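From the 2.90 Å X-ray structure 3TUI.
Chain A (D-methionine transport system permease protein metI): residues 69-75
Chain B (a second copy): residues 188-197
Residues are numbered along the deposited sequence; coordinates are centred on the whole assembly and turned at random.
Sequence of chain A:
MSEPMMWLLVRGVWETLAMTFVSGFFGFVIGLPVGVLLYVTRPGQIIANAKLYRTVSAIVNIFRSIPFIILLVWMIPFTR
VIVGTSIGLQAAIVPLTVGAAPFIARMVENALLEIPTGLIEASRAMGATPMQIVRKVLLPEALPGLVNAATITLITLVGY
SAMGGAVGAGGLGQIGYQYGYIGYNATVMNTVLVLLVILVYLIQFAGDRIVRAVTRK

Chain A (69-75) IILLVWM
Chain B (188-197) VMNTVLVLLV

Two helices from neighbouring copies of a membrane permease illustrate how mainly apolar side chains can pack together two helices that run nearly antiparallel. The chain A helix begins before I69(A); its backbone stays helical through V73(A), with phi near -60° and psi between -35° and -53°, followed by W74(A) at -64°/-19°, while M75(A) turns off at -98°/1°. V73(A) N hydrogen-bonds to I69(A) O at 3.0 Å and W74(A) N to I70(A) O at 3.1 Å, whereas M75(A) N reaches L72(A) O at 3.0 Å, a tighter turn. Chain B is helical from V188(B) to V197(B) and beyond in both directions, with phi from -71° to -47°, psi from -59° to -36°, and regular i to i-4 hydrogen bonds such as V192(B) N to V188(B) O at 2.7 Å and V197(B) N to L193(B) O at 3.0 Å. The axes approach to 10.5 Å at a signed crossing angle of -155°. Register is set by two pairs: the CA atoms of I70(A) and L193(B) lie 6.7 Å apart, and those of W74(A) and M189(B) 6.4 Å. The four-residue spacing on each helix, read in opposite directions, keeps one face against the other.

No hydrogen bond crosses this contact, which buries 368 Å² in total; packing does the work. I70(A), W74(A), M189(B) and L193(B) give up 75, 72, 70 and 65 Å², and I70(A), V73(A) and M189(B) are buried in the whole assembly. I70(A), directed toward chain B with chi1 and chi2 both m, is a branched wedge. Its CG1 lies 3.7 Å from CD1 of L196(B) (m, t), its CD1 lies 4.3 Å from CG1 of V192(B) (t), and its CG2 meets CA of L193(B) at 4.2 Å.

At the other end, M189(B) shows the value of a long, flexible chain. With chi1 at -101°, between wells, and chi2 and chi3 both m, it brings CE to 3.5 Å from CG1 of V73(A) (t), 3.4 Å from CB of W74(A) and 4.2 Å from O of I70(A). One methyl thus touches I70(A), V73(A) and W74(A), which lie on one side of the helix.

W74(A), chi1 t and chi2 69°, supplies a broad flat surface. L193(B) leaves its backbone sideways, but chi1 t and chi2 141° carry its end inward, so that CD1 sits over one face of the indole, 3.3 Å from CD2 of W74(A). The same methyl makes a CH-pi contact, 3.5 Å from the five-membered ring centroid and 18° off the normal. At the ring edge, OD1 of N190(B) (chi1 m, chi2 13°) comes to 3.9 Å from NE1 of W74(A), too far to count as a hydrogen bond; this polar residue suits its exposed position.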

# COMPACT_ATOMS: atom_id res chain seq x y z
N ILE A 69 27.16 8.67 30.67
CA ILE A 69 28.02 8.96 31.80
C ILE A 69 29.47 8.87 31.34
O ILE A 69 30.20 9.85 31.49
CB ILE A 69 27.72 8.12 33.05
CG1 ILE A 69 28.39 8.79 34.25
CG2 ILE A 69 28.10 6.64 32.87
CD1 ILE A 69 28.26 8.05 35.53
N ILE A 70 29.85 7.74 30.72
CA ILE A 70 31.17 7.60 30.10
C ILE A 70 31.52 8.69 29.10
O ILE A 70 32.67 9.09 28.96
CB ILE A 70 31.33 6.26 29.40
CG1 ILE A 70 30.95 5.13 30.36
CG2 ILE A 70 32.74 6.14 28.74
CD1 ILE A 70 31.80 5.04 31.58
N LEU A 71 30.52 9.18 28.38
CA LEU A 71 30.79 10.32 27.53
C LEU A 71 31.23 11.49 28.40
O LEU A 71 32.24 12.11 28.13
CB LEU A 71 29.58 10.71 26.68
CG LEU A 71 29.94 11.88 25.77
CD1 LEU A 71 30.99 11.45 24.73
CD2 LEU A 71 28.69 12.51 25.12
N LEU A 72 30.46 11.77 29.45
CA LEU A 72 30.72 12.93 30.30
C LEU A 72 32.13 12.94 30.93
O LEU A 72 32.88 13.93 30.82
CB LEU A 72 29.66 13.02 31.41
CG LEU A 72 29.48 14.38 32.10
CD1 LEU A 72 28.10 14.48 32.77
CD2 LEU A 72 30.61 14.67 33.12
N VAL A 73 32.45 11.83 31.59
CA VAL A 73 33.72 11.61 32.26
C VAL A 73 34.91 11.69 31.31
O VAL A 73 35.90 12.35 31.60
CB VAL A 73 33.70 10.26 33.01
CG1 VAL A 73 35.09 9.78 33.32
CG2 VAL A 73 32.83 10.35 34.27
N TRP A 74 34.80 11.03 30.16
CA TRP A 74 35.84 11.08 29.14
C TRP A 74 36.00 12.49 28.59
O TRP A 74 37.01 12.82 27.98
CB TRP A 74 35.50 10.11 28.00
CG TRP A 74 36.36 10.26 26.81
CD1 TRP A 74 37.68 9.96 26.72
CD2 TRP A 74 35.96 10.75 25.52
NE1 TRP A 74 38.14 10.24 25.46
CE2 TRP A 74 37.10 10.72 24.70
CE3 TRP A 74 34.75 11.21 24.98
CZ2 TRP A 74 37.08 11.13 23.36
CZ3 TRP A 74 34.73 11.62 23.65
CH2 TRP A 74 35.88 11.58 22.86
N MET A 75 34.98 13.31 28.82
CA MET A 75 34.94 14.65 28.26
C MET A 75 35.39 15.71 29.22
O MET A 75 35.39 16.90 28.89
CB MET A 75 33.53 14.96 27.77
CG MET A 75 33.22 14.46 26.37
SD MET A 75 31.58 15.06 26.01
CE MET A 75 31.91 16.82 25.97
N VAL B 188 43.45 4.27 31.14
CA VAL B 188 42.26 3.55 31.56
C VAL B 188 40.94 4.17 31.05
O VAL B 188 39.99 3.46 30.73
CB VAL B 188 42.20 3.33 33.10
CG1 VAL B 188 43.42 2.56 33.58
CG2 VAL B 188 42.09 4.65 33.82
N MET B 189 40.88 5.50 30.97
CA MET B 189 39.69 6.16 30.46
C MET B 189 39.52 5.94 28.96
O MET B 189 38.40 5.81 28.46
CB MET B 189 39.69 7.65 30.79
CG MET B 189 38.81 8.03 31.97
SD MET B 189 37.19 7.24 32.00
CE MET B 189 36.42 8.03 30.59
N ASN B 190 40.63 5.92 28.24
CA ASN B 190 40.57 5.60 26.82
C ASN B 190 40.20 4.14 26.65
O ASN B 190 39.41 3.78 25.78
CB ASN B 190 41.91 5.91 26.16
CG ASN B 190 42.11 7.38 25.93
OD1 ASN B 190 41.36 8.20 26.47
ND2 ASN B 190 43.13 7.73 25.15
N THR B 191 40.75 3.30 27.51
CA THR B 191 40.49 1.88 27.41
C THR B 191 39.04 1.55 27.82
O THR B 191 38.38 0.73 27.16
CB THR B 191 41.57 1.01 28.17
OG1 THR B 191 41.51 -0.36 27.74
CG2 THR B 191 41.38 1.05 29.66
N VAL B 192 38.52 2.19 28.86
CA VAL B 192 37.15 1.91 29.29
C VAL B 192 36.15 2.29 28.19
O VAL B 192 35.24 1.52 27.87
CB VAL B 192 36.79 2.61 30.62
CG1 VAL B 192 35.28 2.59 30.83
CG2 VAL B 192 37.48 1.93 31.78
N LEU B 193 36.34 3.48 27.61
CA LEU B 193 35.54 3.97 26.48
C LEU B 193 35.52 3.02 25.28
O LEU B 193 34.46 2.56 24.86
CB LEU B 193 36.07 5.33 26.05
CG LEU B 193 35.34 6.02 24.91
CD1 LEU B 193 35.25 7.51 25.17
CD2 LEU B 193 36.13 5.74 23.63
N VAL B 194 36.69 2.72 24.73
CA VAL B 194 36.79 1.72 23.67
C VAL B 194 36.24 0.33 24.08
O VAL B 194 35.47 -0.26 23.33
CB VAL B 194 38.22 1.61 23.07
CG1 VAL B 194 38.38 0.33 22.25
CG2 VAL B 194 38.55 2.85 22.24
N LEU B 195 36.61 -0.18 25.25
CA LEU B 195 35.98 -1.43 25.67
C LEU B 195 34.47 -1.43 25.51
O LEU B 195 33.91 -2.37 24.92
CB LEU B 195 36.32 -1.81 27.12
CG LEU B 195 37.57 -2.65 27.37
CD1 LEU B 195 37.80 -2.83 28.85
CD2 LEU B 195 37.42 -4.01 26.70
N LEU B 196 33.81 -0.39 26.01
CA LEU B 196 32.35 -0.37 25.99
C LEU B 196 31.76 -0.19 24.57
O LEU B 196 30.80 -0.88 24.19
CB LEU B 196 31.82 0.69 26.95
CG LEU B 196 31.98 0.37 28.43
CD1 LEU B 196 31.67 1.65 29.19
CD2 LEU B 196 31.07 -0.78 28.91
N VAL B 197 32.34 0.74 23.81
CA VAL B 197 31.96 0.92 22.42
C VAL B 197 32.03 -0.43 21.74
O VAL B 197 31.08 -0.85 21.08
CB VAL B 197 32.85 1.96 21.70
CG1 VAL B 197 32.42 2.10 20.26
CG2 VAL B 197 32.76 3.30 22.39